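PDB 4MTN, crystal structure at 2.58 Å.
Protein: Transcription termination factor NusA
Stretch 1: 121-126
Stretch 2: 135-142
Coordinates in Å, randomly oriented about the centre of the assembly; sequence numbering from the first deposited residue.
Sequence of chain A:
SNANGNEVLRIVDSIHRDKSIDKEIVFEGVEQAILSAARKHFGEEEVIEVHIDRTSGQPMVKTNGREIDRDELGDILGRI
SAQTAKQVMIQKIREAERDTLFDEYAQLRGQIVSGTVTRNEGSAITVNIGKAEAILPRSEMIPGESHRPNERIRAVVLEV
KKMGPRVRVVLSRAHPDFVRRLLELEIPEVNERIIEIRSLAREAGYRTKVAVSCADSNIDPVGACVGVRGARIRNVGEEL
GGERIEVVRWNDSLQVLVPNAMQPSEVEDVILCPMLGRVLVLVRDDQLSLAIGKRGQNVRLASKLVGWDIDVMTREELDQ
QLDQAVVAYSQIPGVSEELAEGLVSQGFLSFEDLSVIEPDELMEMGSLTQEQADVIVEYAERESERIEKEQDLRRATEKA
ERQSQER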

# COMPACT_ATOMS: atom_id res chain seq x y z
N GLU A 121 16.62 10.17 12.05
CA GLU A 121 15.84 10.96 12.99
C GLU A 121 14.61 10.17 13.42
O GLU A 121 14.41 9.04 12.97
CB GLU A 121 15.43 12.31 12.38
CG GLU A 121 14.91 12.25 10.95
CD GLU A 121 16.02 12.42 9.93
OE1 GLU A 121 17.18 12.59 10.33
OE2 GLU A 121 15.71 12.40 8.72
N GLY A 122 13.79 10.76 14.28
CA GLY A 122 12.58 10.10 14.73
C GLY A 122 11.56 9.96 13.61
O GLY A 122 10.89 8.94 13.49
N SER A 123 11.47 10.99 12.79
CA SER A 123 10.47 11.05 11.73
C SER A 123 10.77 10.13 10.55
O SER A 123 9.87 9.49 10.01
CB SER A 123 10.32 12.49 11.23
OG SER A 123 11.57 13.03 10.87
N ALA A 124 12.04 10.06 10.15
CA ALA A 124 12.40 9.28 8.97
C ALA A 124 13.83 8.76 9.01
O ALA A 124 14.67 9.26 9.76
CB ALA A 124 12.17 10.09 7.71
N ILE A 125 14.11 7.76 8.19
CA ILE A 125 15.44 7.19 8.06
C ILE A 125 15.94 7.32 6.62
O ILE A 125 15.23 6.94 5.69
CB ILE A 125 15.47 5.70 8.47
CG1 ILE A 125 15.06 5.54 9.93
CG2 ILE A 125 16.85 5.10 8.23
CD1 ILE A 125 15.03 4.10 10.39
N THR A 126 17.14 7.85 6.45
CA THR A 126 17.72 8.01 5.13
C THR A 126 18.65 6.85 4.79
O THR A 126 19.63 6.61 5.50
CB THR A 126 18.49 9.34 5.00
OG1 THR A 126 17.64 10.43 5.39
CG2 THR A 126 18.96 9.55 3.57
N ILE A 135 14.41 7.53 1.45
CA ILE A 135 13.93 7.79 2.80
C ILE A 135 12.89 6.76 3.25
O ILE A 135 12.05 6.32 2.46
CB ILE A 135 13.34 9.21 2.92
CG1 ILE A 135 12.26 9.45 1.86
CG2 ILE A 135 14.43 10.26 2.81
CD1 ILE A 135 10.84 9.29 2.38
N LEU A 136 12.98 6.38 4.52
CA LEU A 136 11.99 5.50 5.13
C LEU A 136 11.24 6.27 6.22
O LEU A 136 11.79 6.53 7.29
CB LEU A 136 12.67 4.26 5.71
CG LEU A 136 11.80 3.25 6.47
CD1 LEU A 136 10.75 2.64 5.56
CD2 LEU A 136 12.67 2.16 7.09
N PRO A 137 9.98 6.63 5.94
CA PRO A 137 9.15 7.39 6.89
C PRO A 137 8.65 6.55 8.05
O PRO A 137 8.68 5.32 7.98
CB PRO A 137 7.99 7.87 6.02
CG PRO A 137 7.89 6.86 4.93
CD PRO A 137 9.29 6.40 4.66
N ARG A 138 8.20 7.21 9.12
CA ARG A 138 7.67 6.54 10.30
C ARG A 138 6.58 5.52 9.98
O ARG A 138 6.62 4.39 10.45
CB ARG A 138 7.11 7.56 11.30
CG ARG A 138 8.11 8.09 12.30
CD ARG A 138 7.40 8.91 13.37
NE ARG A 138 6.72 10.07 12.81
CZ ARG A 138 7.04 11.33 13.07
NH1 ARG A 138 8.05 11.60 13.89
NH2 ARG A 138 6.36 12.32 12.51
N SER A 139 5.61 5.95 9.17
CA SER A 139 4.45 5.13 8.84
C SER A 139 4.83 3.80 8.18
O SER A 139 4.11 2.81 8.30
CB SER A 139 3.50 5.91 7.93
OG SER A 139 4.18 6.42 6.80
N GLU A 140 5.95 3.79 7.48
CA GLU A 140 6.40 2.61 6.75
C GLU A 140 7.41 1.77 7.54
O GLU A 140 7.97 0.80 7.02
CB GLU A 140 6.99 3.02 5.40
CG GLU A 140 5.99 3.76 4.52
CD GLU A 140 4.64 3.07 4.45
OE1 GLU A 140 4.60 1.84 4.24
OE2 GLU A 140 3.61 3.76 4.61
N MSE A 141 7.65 2.16 8.79
CA MSE A 141 8.63 1.48 9.63
C MSE A 141 8.00 0.39 10.50
O MSE A 141 6.86 0.51 10.94
CB MSE A 141 9.35 2.48 10.54
CG MSE A 141 10.39 3.32 9.84
SE MSE A 141 11.23 4.57 11.08
CE MSE A 141 11.94 3.27 12.36
N ILE A 142 8.76 -0.68 10.73
CA ILE A 142 8.38 -1.69 11.71
C ILE A 142 8.70 -1.17 13.11
O ILE A 142 9.86 -0.87 13.41
CB ILE A 142 9.10 -3.02 11.47
CG1 ILE A 142 8.80 -3.55 10.06
CG2 ILE A 142 8.71 -4.04 12.53
CD1 ILE A 142 9.48 -4.86 9.74

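The two stretches form a short antiparallel beta ladder, held by backbone hydrogen bonds and extended by apolar contacts on one face and an arginine packed over the loop. Ile125 and Leu136 are the hydrogen-bonded pair. Ile125 N donates to Leu136 O at 2.8 Å, and Leu136 N donates to Ile125 O at 2.6 Å. Both bonds are close to straight. The same carbonyls also take CA-H...O contacts, with Ala124 CA 3.3 Å from Leu136 O and Ile135 CA 3.3 Å from Ile125 O.

Ala124 pairs with Pro137 without hydrogen bonds between them. Proline has no amide hydrogen to give, so this position suits it. The small Ala124 side chain lies on the same face, its CB 4.1 Å from Pro137 CA. Thr126 and Ile135 share that face.

The side chains of Ile125 and Leu136 lie on the other face, and both residues are buried. Their CB atoms are 4.2 Å apart. Ile125, in an m,t rotamer, extends its CD1 to 3.8 Å from CE of selenomethionine Met141.

Beyond the strands, Arg138 N makes a weak hydrogen bond to Ser123 O at 3.0 Å. The long Arg138 side chain starts out sideways and reaches along the exposed loop, so that its end comes close to Gly122 and Ser123. Ser123 CA lies over one guanidinium face, and Arg138 CG sits 3.1 Å from Gly122 O.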